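Local atomic coordinates of nicking enzyme (Staphylococcus aureus, PDB entry 4HT4), a protein that acts as a DNA relaxase in conjugative plasmid transfer, probably nicking one strand of plasmids such as those spreading vancomycin resistance. Residues A[22-27]-A[39-44]; A[79-84]-A[135-140]; A[171-176]-A[187-192]. The protein carries 1 engineered substitution. All blocks are in the same frame, centred on the assembly; numbering follows the deposited sequence.

Contact 2 is the buried one of the three; contacts 1 and 3 lie at the surface. Contact 2 joins two strands of the five-stranded sheet and meets bound DNA, so paired backbone bonds, a leucine and polar side chains share the work. Contact 1 sets helix 18-26 against the chain leaving strand 37-40. It has no hydrogen bond between its segments and rests on rings and aliphatic carbons. Contact 3 brings the end of the chain back to helix 162-182 through one weak hydrogen bond and sparse packing. Contacts 1 and 3 are on opposite sides of the chain centre, their own centres about 30 Å apart. No two contacts share a strand or helix.

Contact 1 (A[22-27]-A[39-44]); sequences SAFNSA and KDYSNK. Engineered in segment 22-27: Phe24 (natural residue Tyr).
Phe24 of helix 18-26 and Tyr41, just past strand 37-40, carry this contact. Phe24 is engineered; the natural residue is tyrosine. Its CB sits over one face of the Tyr41 ring, 4.2 Å from the ring centroid, as a CH-pi contact. CG lies anti to the backbone N (chi1 -179°). Beyond it, the ring turns its edge toward the Tyr41 face, with the planes at 83°. This is an offset edge-to-face pair. CD1 meets Tyr41 CD1 at 3.6 Å. Farther out, CE1 meets CE of Lys44 at 3.7 Å, on an oblique approach.

Tyr41 is touched at its ring edge too, where Ala23 CB lies 3.6 Å from Tyr41 CD2. At Ala27, with positive phi, the chain leaves helical phi/psi. Its CA makes a CA-H...O contact with Tyr41 O at 3.3 Å. A second such contact joins Ser42 CA to Ala27 O. Tyr41 to Lys44 form a type I turn, which brings Lys44 back beside Phe24 and Ala27.

The Phe24 side chain is about 6 Å from the bound nickel, and Asn25 O bonds His122, a nickel ligand. No hydrogen bond joins the segments, so the fit depends on the shape of ring and aliphatic surfaces, with two CA-H...O contacts beside them.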
loop_
_atom_site.group_PDB
_atom_site.type_symbol
_atom_site.label_atom_id
_atom_site.label_comp_id
_atom_site.label_asym_id
_atom_site.label_seq_id
_atom_site.Cartn_x
_atom_site.Cartn_y
_atom_site.Cartn_z
ATOM N N SER A 22 0.375 -6.193 -7.821
ATOM C CA SER A 22 1.727 -5.665 -7.683
ATOM C C SER A 22 2.363 -5.421 -9.045
ATOM O O SER A 22 3.160 -4.501 -9.209
ATOM C CB SER A 22 2.598 -6.616 -6.863
ATOM O OG SER A 22 2.664 -7.894 -7.467
ATOM N N ALA A 23 2.003 -6.251 -10.019
ATOM C CA ALA A 23 2.516 -6.106 -11.375
ATOM C C ALA A 23 1.787 -4.988 -12.112
ATOM O O ALA A 23 2.397 -4.221 -12.857
ATOM C CB ALA A 23 2.383 -7.414 -12.134
ATOM N N PHE A 24 0.479 -4.905 -11.899
ATOM C CA PHE A 24 -0.344 -3.894 -12.549
ATOM C C PHE A 24 0.010 -2.492 -12.063
ATOM O O PHE A 24 0.005 -1.536 -12.840
ATOM C CB PHE A 24 -1.826 -4.179 -12.298
ATOM C CG PHE A 24 -2.756 -3.198 -12.956
ATOM C CD1 PHE A 24 -3.111 -3.346 -14.285
ATOM C CD2 PHE A 24 -3.285 -2.136 -12.241
ATOM C CE1 PHE A 24 -3.970 -2.449 -14.893
ATOM C CE2 PHE A 24 -4.144 -1.234 -12.843
ATOM C CZ PHE A 24 -4.487 -1.392 -14.171
ATOM N N ASN A 25 0.316 -2.375 -10.776
ATOM C CA ASN A 25 0.609 -1.079 -10.176
ATOM C C ASN A 25 2.051 -0.630 -10.391
ATOM O O ASN A 25 2.320 0.562 -10.534
ATOM C CB ASN A 25 0.277 -1.093 -8.682
ATOM C CG ASN A 25 -1.206 -1.262 -8.415
ATOM O OD1 ASN A 25 -1.991 -1.499 -9.333
ATOM N ND2 ASN A 25 -1.595 -1.148 -7.150
ATOM N N SER A 26 2.975 -1.585 -10.412
ATOM C CA SER A 26 4.391 -1.271 -10.567
ATOM C C SER A 26 4.832 -1.328 -12.024
ATOM O O SER A 26 5.984 -1.021 -12.339
ATOM C CB SER A 26 5.250 -2.224 -9.735
ATOM O OG SER A 26 5.038 -3.570 -10.123
ATOM N N ALA A 27 3.909 -1.715 -12.902
ATOM C CA ALA A 27 4.191 -1.863 -14.328
ATOM C C ALA A 27 5.391 -2.775 -14.570
ATOM O O ALA A 27 6.323 -2.414 -15.288
ATOM C CB ALA A 27 4.409 -0.501 -14.981
ATOM N N LYS A 39 2.556 -12.708 -14.558
ATOM C CA LYS A 39 1.765 -11.488 -14.502
ATOM C C LYS A 39 2.554 -10.351 -15.133
ATOM O O LYS A 39 3.319 -9.663 -14.455
ATOM C CB LYS A 39 1.413 -11.149 -13.054
ATOM C CG LYS A 39 0.857 -12.321 -12.265
ATOM C CD LYS A 39 -0.427 -12.848 -12.885
ATOM C CE LYS A 39 -0.945 -14.053 -12.120
ATOM N NZ LYS A 39 -2.201 -14.592 -12.712
ATOM N N ASP A 40 2.369 -10.160 -16.434
ATOM C CA ASP A 40 3.136 -9.164 -17.171
ATOM C C ASP A 40 2.309 -7.923 -17.487
ATOM O O ASP A 40 1.520 -7.914 -18.433
ATOM C CB ASP A 40 3.691 -9.768 -18.461
ATOM C CG ASP A 40 4.658 -8.839 -19.170
ATOM O OD1 ASP A 40 5.225 -7.947 -18.505
ATOM O OD2 ASP A 40 4.854 -9.003 -20.393
ATOM N N TYR A 41 2.496 -6.878 -16.687
ATOM C CA TYR A 41 1.843 -5.598 -16.927
ATOM C C TYR A 41 2.890 -4.516 -17.148
ATOM O O TYR A 41 2.684 -3.359 -16.789
ATOM C CB TYR A 41 0.947 -5.217 -15.749
ATOM C CG TYR A 41 -0.239 -6.133 -15.554
ATOM C CD1 TYR A 41 -1.437 -5.900 -16.215
ATOM C CD2 TYR A 41 -0.163 -7.226 -14.701
ATOM C CE1 TYR A 41 -2.525 -6.732 -16.037
ATOM C CE2 TYR A 41 -1.246 -8.065 -14.516
ATOM C CZ TYR A 41 -2.424 -7.813 -15.186
ATOM O OH TYR A 41 -3.505 -8.646 -15.005
ATOM N N SER A 42 4.012 -4.900 -17.748
ATOM C CA SER A 42 5.117 -3.976 -17.985
ATOM C C SER A 42 4.784 -2.923 -19.040
ATOM O O SER A 42 5.526 -1.958 -19.219
ATOM C CB SER A 42 6.378 -4.745 -18.386
ATOM O OG SER A 42 6.136 -5.572 -19.510
ATOM N N ASN A 43 3.666 -3.115 -19.734
ATOM C CA ASN A 43 3.211 -2.150 -20.728
ATOM C C ASN A 43 2.296 -1.088 -20.120
ATOM O O ASN A 43 1.656 -0.318 -20.837
ATOM C CB ASN A 43 2.510 -2.858 -21.890
ATOM C CG ASN A 43 1.339 -3.705 -21.437
ATOM O OD1 ASN A 43 1.375 -4.317 -20.370
ATOM N ND2 ASN A 43 0.289 -3.746 -22.251
ATOM N N LYS A 44 2.241 -1.056 -18.792
ATOM C CA LYS A 44 1.442 -0.068 -18.077
ATOM C C LYS A 44 2.319 1.098 -17.640
ATOM O O LYS A 44 3.520 1.114 -17.911
ATOM C CB LYS A 44 0.764 -0.702 -16.862
ATOM C CG LYS A 44 -0.248 -1.781 -17.211
ATOM C CD LYS A 44 -1.417 -1.204 -17.989
ATOM C CE LYS A 44 -2.468 -2.264 -18.275
ATOM N NZ LYS A 44 -3.641 -1.702 -19.001
#

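Contact 2 (A[79-84]-A[135-140]); sequences NSQVAR and CTLRGL. With nucleotides of chain B.
Leu137 packs its two methyls against strand 81-89. CD1 reaches Gln81, 3.6 Å from its CB, and CD2 lies 3.7 Å from Arg84 CB. Between them, Leu137 CG rests on the backbone of Ala83.

Alongside, Arg84 and Cys135 form an antiparallel hydrogen-bonded pair. Arg84 N bonds Cys135 O at 2.8 Å, and Cys135 N bonds Arg84 O in return.

The next shell is DNA. Gln81 N bonds OP1 of DG17 of chain B at 2.6 Å. The extended Gln81 side chain bonds the adenine of DA19 of chain B with both ends of its amide: NE2 gives to N7 at 3.0 Å and OE1 takes from N6 at 3.0 Å. The pair uses the N6/N7 (Hoogsteen) edge of the adenine; the NE2 bond is near straight, the OE1 bond bent. Arg138 NH1 and NH2 both grip OP1 of DC16 of chain B, which lies near the guanidinium plane. Arg138 NE forms a salt bridge with Glu75, which would help orient it. Arg84 NH1 bonds a thymine base and also Asn7. The contact thus lines a DNA-binding surface of the relaxase, consistent with recognition of bases as well as phosphates.

Strand 5-11 flanks strand 81-89 on its other side, where Val82 and Ala83 form a classic beta bulge opposite Val10, and helix 64-74 meets Val82, Ala83 and Arg138.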
loop_
_atom_site.group_PDB
_atom_site.type_symbol
_atom_site.label_atom_id
_atom_site.label_comp_id
_atom_site.label_asym_id
_atom_site.label_seq_id
_atom_site.Cartn_x
_atom_site.Cartn_y
_atom_site.Cartn_z
ATOM N N ASN A 79 -10.575 -18.357 -0.760
ATOM C CA ASN A 79 -11.272 -17.112 -0.460
ATOM C C ASN A 79 -10.412 -16.171 0.375
ATOM O O ASN A 79 -10.901 -15.173 0.907
ATOM C CB ASN A 79 -12.594 -17.395 0.256
ATOM C CG ASN A 79 -12.407 -18.187 1.535
ATOM O OD1 ASN A 79 -11.398 -18.868 1.719
ATOM N ND2 ASN A 79 -13.388 -18.106 2.427
ATOM N N SER A 80 -9.127 -16.496 0.473
ATOM C CA SER A 80 -8.192 -15.752 1.310
ATOM C C SER A 80 -7.969 -14.322 0.835
ATOM O O SER A 80 -7.706 -14.080 -0.343
ATOM C CB SER A 80 -6.849 -16.481 1.371
ATOM O OG SER A 80 -6.564 -16.920 2.686
ATOM N N GLN A 81 -8.073 -13.377 1.765
ATOM C CA GLN A 81 -7.715 -11.994 1.494
ATOM C C GLN A 81 -6.198 -11.884 1.559
ATOM O O GLN A 81 -5.596 -12.162 2.596
ATOM C CB GLN A 81 -8.352 -11.065 2.525
ATOM C CG GLN A 81 -9.871 -11.102 2.544
ATOM C CD GLN A 81 -10.457 -10.187 3.600
ATOM O OE1 GLN A 81 -9.763 -9.768 4.526
ATOM N NE2 GLN A 81 -11.738 -9.869 3.464
ATOM N N VAL A 82 -5.578 -11.487 0.453
ATOM C CA VAL A 82 -4.121 -11.496 0.368
ATOM C C VAL A 82 -3.465 -10.193 0.818
ATOM O O VAL A 82 -2.365 -10.210 1.371
ATOM C CB VAL A 82 -3.629 -11.864 -1.048
ATOM C CG1 VAL A 82 -3.988 -13.303 -1.371
ATOM C CG2 VAL A 82 -4.215 -10.916 -2.084
ATOM N N ALA A 83 -4.133 -9.069 0.587
ATOM C CA ALA A 83 -3.549 -7.775 0.917
ATOM C C ALA A 83 -4.593 -6.676 1.077
ATOM O O ALA A 83 -5.778 -6.877 0.811
ATOM C CB ALA A 83 -2.522 -7.376 -0.136
ATOM N N ARG A 84 -4.131 -5.512 1.520
ATOM C CA ARG A 84 -4.970 -4.331 1.631
ATOM C C ARG A 84 -4.440 -3.249 0.707
ATOM O O ARG A 84 -3.260 -2.908 0.758
ATOM C CB ARG A 84 -4.965 -3.809 3.066
ATOM C CG ARG A 84 -5.546 -2.412 3.213
ATOM C CD ARG A 84 -5.272 -1.838 4.594
ATOM N NE ARG A 84 -5.700 -2.743 5.656
ATOM C CZ ARG A 84 -6.952 -2.840 6.094
ATOM N NH1 ARG A 84 -7.905 -2.091 5.557
ATOM N NH2 ARG A 84 -7.252 -3.689 7.065
ATOM N N CYS A 135 -0.570 -3.289 1.040
ATOM C CA CYS A 135 -0.089 -3.586 2.381
ATOM C C CYS A 135 -0.428 -5.013 2.796
ATOM O O CYS A 135 -1.498 -5.528 2.469
ATOM C CB CYS A 135 -0.693 -2.601 3.380
ATOM S SG CYS A 135 -0.448 -0.864 2.948
ATOM N N THR A 136 0.490 -5.646 3.522
ATOM C CA THR A 136 0.272 -6.999 4.019
ATOM C C THR A 136 -0.782 -7.005 5.122
ATOM O O THR A 136 -0.979 -6.006 5.811
ATOM C CB THR A 136 1.573 -7.620 4.556
ATOM O OG1 THR A 136 2.110 -6.791 5.594
ATOM C CG2 THR A 136 2.596 -7.753 3.439
ATOM N N LEU A 137 -1.458 -8.138 5.283
ATOM C CA LEU A 137 -2.502 -8.267 6.291
ATOM C C LEU A 137 -1.981 -8.974 7.538
ATOM O O LEU A 137 -2.715 -9.167 8.508
ATOM C CB LEU A 137 -3.702 -9.026 5.725
ATOM C CG LEU A 137 -4.409 -8.425 4.509
ATOM C CD1 LEU A 137 -5.524 -9.340 4.044
ATOM C CD2 LEU A 137 -4.958 -7.054 4.840
ATOM N N ARG A 138 -0.709 -9.357 7.506
ATOM C CA ARG A 138 -0.083 -10.034 8.634
ATOM C C ARG A 138 1.244 -9.374 8.987
ATOM O O ARG A 138 1.841 -8.678 8.165
ATOM C CB ARG A 138 0.144 -11.513 8.312
ATOM C CG ARG A 138 -1.117 -12.282 7.943
ATOM C CD ARG A 138 -0.774 -13.639 7.349
ATOM N NE ARG A 138 -1.957 -14.360 6.886
ATOM C CZ ARG A 138 -2.506 -15.388 7.527
ATOM N NH1 ARG A 138 -1.976 -15.825 8.661
ATOM N NH2 ARG A 138 -3.580 -15.985 7.031
ATOM N N GLY A 139 1.702 -9.597 10.215
ATOM C CA GLY A 139 2.982 -9.075 10.659
ATOM C C GLY A 139 4.058 -10.141 10.618
ATOM O O GLY A 139 3.777 -11.308 10.346
ATOM N N LEU A 140 5.295 -9.741 10.891
ATOM C CA LEU A 140 6.418 -10.671 10.884
ATOM C C LEU A 140 6.839 -11.039 12.303
ATOM O O LEU A 140 6.743 -10.221 13.219
ATOM C CB LEU A 140 7.605 -10.079 10.122
ATOM C CG LEU A 140 7.771 -10.468 8.652
ATOM C CD1 LEU A 140 6.495 -10.211 7.869
ATOM C CD2 LEU A 140 8.936 -9.705 8.042
ATOM P P DG B 17 -9.149 -14.076 5.491
ATOM O OP1 DG B 17 -8.329 -14.123 4.260
ATOM O OP2 DG B 17 -8.928 -12.997 6.479
ATOM O "O5'" DG B 17 -10.692 -14.075 5.067
ATOM C "C5'" DG B 17 -11.147 -15.003 4.092
ATOM C "C4'" DG B 17 -12.598 -14.772 3.694
ATOM O "O4'" DG B 17 -13.471 -15.042 4.819
ATOM C "C3'" DG B 17 -12.963 -13.369 3.225
ATOM O "O3'" DG B 17 -14.004 -13.461 2.263
ATOM C "C2'" DG B 17 -13.456 -12.704 4.506
ATOM C "C1'" DG B 17 -14.170 -13.869 5.183
ATOM N N9 DG B 17 -14.142 -13.811 6.636
ATOM C C8 DG B 17 -13.066 -13.477 7.417
ATOM N N7 DG B 17 -13.325 -13.521 8.690
ATOM C C5 DG B 17 -14.655 -13.913 8.760
ATOM C C6 DG B 17 -15.480 -14.127 9.889
ATOM O O6 DG B 17 -15.190 -14.009 11.090
ATOM N N1 DG B 17 -16.763 -14.516 9.511
ATOM C C2 DG B 17 -17.189 -14.676 8.212
ATOM N N2 DG B 17 -18.464 -15.058 8.051
ATOM N N3 DG B 17 -16.424 -14.479 7.146
ATOM C C4 DG B 17 -15.173 -14.100 7.499
ATOM P P DA B 19 -17.497 -7.386 2.089
ATOM O OP1 DA B 19 -18.735 -6.941 1.409
ATOM O OP2 DA B 19 -16.317 -7.773 1.286
ATOM O "O5'" DA B 19 -17.025 -6.256 3.118
ATOM C "C5'" DA B 19 -17.953 -5.666 4.018
ATOM C "C4'" DA B 19 -17.259 -4.685 4.949
ATOM O "O4'" DA B 19 -16.383 -5.405 5.854
ATOM C "C3'" DA B 19 -16.396 -3.633 4.261
ATOM O "O3'" DA B 19 -16.539 -2.388 4.924
ATOM C "C2'" DA B 19 -14.979 -4.171 4.422
ATOM C "C1'" DA B 19 -15.066 -4.908 5.754
ATOM N N9 DA B 19 -14.153 -6.042 5.839
ATOM C C8 DA B 19 -13.932 -6.982 4.873
ATOM N N7 DA B 19 -13.055 -7.892 5.218
ATOM C C5 DA B 19 -12.677 -7.524 6.499
ATOM C C6 DA B 19 -11.770 -8.085 7.420
ATOM N N6 DA B 19 -11.054 -9.188 7.169
ATOM N N1 DA B 19 -11.631 -7.465 8.611
ATOM C C2 DA B 19 -12.350 -6.362 8.861
ATOM N N3 DA B 19 -13.230 -5.745 8.074
ATOM C C4 DA B 19 -13.346 -6.383 6.899
ATOM P P DC B 16 -5.176 -17.536 10.134
ATOM O OP1 DC B 16 -3.875 -17.903 9.532
ATOM O OP2 DC B 16 -5.227 -16.525 11.216
ATOM O "O5'" DC B 16 -6.156 -17.056 8.965
ATOM C "C5'" DC B 16 -7.409 -16.482 9.292
ATOM C "C4'" DC B 16 -8.451 -16.787 8.235
ATOM O "O4'" DC B 16 -9.471 -17.623 8.832
ATOM C "C3'" DC B 16 -9.142 -15.550 7.668
ATOM O "O3'" DC B 16 -8.955 -15.477 6.256
ATOM C "C2'" DC B 16 -10.620 -15.696 8.025
ATOM C "C1'" DC B 16 -10.764 -17.112 8.574
ATOM N N1 DC B 16 -11.553 -17.151 9.838
ATOM C C2 DC B 16 -12.937 -17.347 9.789
ATOM O O2 DC B 16 -13.489 -17.487 8.692
ATOM N N3 DC B 16 -13.641 -17.379 10.946
ATOM C C4 DC B 16 -13.015 -17.222 12.112
ATOM N N4 DC B 16 -13.751 -17.262 13.226
ATOM C C5 DC B 16 -11.606 -17.018 12.186
ATOM C C6 DC B 16 -10.924 -16.990 11.036
#

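Contact 3 (A[171-176]-A[187-192]); sequences RWENVQ and VRVSAD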
loop_
_atom_site.group_PDB
_atom_site.type_symbol
_atom_site.label_atom_id
_atom_site.label_comp_id
_atom_site.label_asym_id
_atom_site.label_seq_id
_atom_site.Cartn_x
_atom_site.Cartn_y
_atom_site.Cartn_z
ATOM N N ARG A 171 -4.693 11.007 9.546
ATOM C CA ARG A 171 -3.243 11.047 9.416
ATOM C C ARG A 171 -2.836 11.534 8.033
ATOM O O ARG A 171 -1.898 12.318 7.894
ATOM C CB ARG A 171 -2.641 9.667 9.672
ATOM C CG ARG A 171 -1.124 9.638 9.590
ATOM C CD ARG A 171 -0.590 8.221 9.662
ATOM N NE ARG A 171 -0.987 7.549 10.895
ATOM C CZ ARG A 171 -0.637 6.307 11.211
ATOM N NH1 ARG A 171 0.120 5.599 10.383
ATOM N NH2 ARG A 171 -1.042 5.772 12.355
ATOM N N TRP A 172 -3.547 11.067 7.011
ATOM C CA TRP A 172 -3.262 11.467 5.638
ATOM C C TRP A 172 -3.573 12.941 5.420
ATOM O O TRP A 172 -2.923 13.611 4.619
ATOM C CB TRP A 172 -4.037 10.598 4.643
ATOM C CG TRP A 172 -3.927 11.075 3.228
ATOM C CD1 TRP A 172 -4.957 11.412 2.399
ATOM C CD2 TRP A 172 -2.724 11.287 2.479
ATOM N NE1 TRP A 172 -4.472 11.810 1.179
ATOM C CE2 TRP A 172 -3.102 11.744 1.202
ATOM C CE3 TRP A 172 -1.363 11.131 2.762
ATOM C CZ2 TRP A 172 -2.174 12.047 0.211
ATOM C CZ3 TRP A 172 -0.442 11.431 1.776
ATOM C CH2 TRP A 172 -0.852 11.885 0.517
ATOM N N GLU A 173 -4.570 13.442 6.142
ATOM C CA GLU A 173 -4.902 14.857 6.098
ATOM C C GLU A 173 -3.762 15.679 6.682
ATOM O O GLU A 173 -3.326 16.664 6.089
ATOM C CB GLU A 173 -6.185 15.130 6.881
ATOM C CG GLU A 173 -6.446 16.604 7.123
ATOM C CD GLU A 173 -7.579 16.846 8.097
ATOM O OE1 GLU A 173 -8.660 16.252 7.912
ATOM O OE2 GLU A 173 -7.385 17.628 9.051
ATOM N N ASN A 174 -3.284 15.263 7.851
ATOM C CA ASN A 174 -2.229 15.981 8.554
ATOM C C ASN A 174 -0.898 15.959 7.813
ATOM O O ASN A 174 -0.217 16.979 7.716
ATOM C CB ASN A 174 -2.057 15.417 9.964
ATOM C CG ASN A 174 -3.273 15.648 10.836
ATOM O OD1 ASN A 174 -4.283 16.190 10.384
ATOM N ND2 ASN A 174 -3.186 15.232 12.094
ATOM N N VAL A 175 -0.528 14.793 7.295
ATOM C CA VAL A 175 0.722 14.646 6.559
ATOM C C VAL A 175 0.703 15.470 5.274
ATOM O O VAL A 175 1.679 16.146 4.947
ATOM C CB VAL A 175 1.020 13.168 6.230
ATOM C CG1 VAL A 175 2.222 13.056 5.304
ATOM C CG2 VAL A 175 1.261 12.383 7.508
ATOM N N GLN A 176 -0.413 15.420 4.557
ATOM C CA GLN A 176 -0.546 16.156 3.307
ATOM C C GLN A 176 -0.529 17.664 3.540
ATOM O O GLN A 176 0.154 18.398 2.827
ATOM C CB GLN A 176 -1.827 15.754 2.578
ATOM C CG GLN A 176 -2.004 16.431 1.235
ATOM C CD GLN A 176 -3.218 15.927 0.488
ATOM O OE1 GLN A 176 -3.963 15.085 0.987
ATOM N NE2 GLN A 176 -3.424 16.441 -0.717
ATOM N N VAL A 187 -3.047 26.489 0.338
ATOM C CA VAL A 187 -4.118 25.510 0.216
ATOM C C VAL A 187 -3.933 24.355 1.195
ATOM O O VAL A 187 -2.844 23.794 1.305
ATOM C CB VAL A 187 -4.174 24.937 -1.205
ATOM C CG1 VAL A 187 -5.499 24.233 -1.437
ATOM C CG2 VAL A 187 -3.970 26.042 -2.225
ATOM N N ARG A 188 -5.002 24.005 1.904
ATOM C CA ARG A 188 -4.980 22.861 2.808
ATOM C C ARG A 188 -6.096 21.889 2.446
ATOM O O ARG A 188 -6.865 22.139 1.517
ATOM C CB ARG A 188 -5.110 23.314 4.262
ATOM C CG ARG A 188 -4.038 24.300 4.698
ATOM C CD ARG A 188 -2.645 23.710 4.540
ATOM N NE ARG A 188 -1.671 24.718 4.131
ATOM C CZ ARG A 188 -0.922 25.422 4.974
ATOM N NH1 ARG A 188 -1.032 25.232 6.282
ATOM N NH2 ARG A 188 -0.061 26.317 4.509
ATOM N N VAL A 189 -6.190 20.782 3.176
ATOM C CA VAL A 189 -7.167 19.750 2.840
ATOM C C VAL A 189 -7.838 19.136 4.074
ATOM O O VAL A 189 -7.263 19.121 5.164
ATOM C CB VAL A 189 -6.535 18.654 1.953
ATOM C CG1 VAL A 189 -6.084 17.467 2.790
ATOM C CG2 VAL A 189 -7.514 18.216 0.882
ATOM N N SER A 190 -9.061 18.641 3.893
ATOM C CA SER A 190 -9.842 18.086 4.993
ATOM C C SER A 190 -10.412 16.716 4.638
ATOM O O SER A 190 -10.639 16.413 3.468
ATOM C CB SER A 190 -10.978 19.035 5.381
ATOM O OG SER A 190 -11.779 18.481 6.411
ATOM N N ALA A 191 -10.652 15.899 5.659
ATOM C CA ALA A 191 -11.090 14.523 5.456
ATOM C C ALA A 191 -12.601 14.345 5.589
ATOM O O ALA A 191 -13.211 13.587 4.835
ATOM C CB ALA A 191 -10.365 13.596 6.419
ATOM N N ASP A 192 -13.201 15.038 6.552
ATOM C CA ASP A 192 -14.623 14.878 6.839
ATOM C C ASP A 192 -15.532 15.447 5.753
ATOM O O ASP A 192 -15.060 15.991 4.753
ATOM C CB ASP A 192 -14.967 15.500 8.194
#
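Helix 162-182 and the irregular chain after it come closest at Glu173 and Ser190, whose CA atoms are 6.0 Å apart.

Glu173 does most of the touching. Its CG is anti to the backbone N (chi1 168°), and this CG meets Val189 O at 3.3 Å. The chain runs on extended to the carboxylate. There OE1 accepts a weak, bent hydrogen bond from Ala191 N, 3.0 Å long with an angle of 130° at the hydrogen. The same OE1 lies 3.5 Å from Ala191 CB. One carboxylate oxygen therefore meets both the backbone and the methyl of Ala191.

One turn along the helix, Gln176 and Val189 cross at about a right angle. Val189 CG1 meets the amide end of Gln176, with OE1 at 3.7 Å. That OE1 also stands over one face of the Trp172 ring, displaced toward the rim.

Two further hydrogen bonds tie the returning chain to the helix, Val189 N to Asn177 and Ala191 O to Arg169, while Val189 and Ala191 also pack on Tyr3, near the start of the chain. The contact so joins the chain end to helix 162-182, which packs on helix 96-108 through Val175 and Trp172, the Trp172 ring edge-to-face with Phe106.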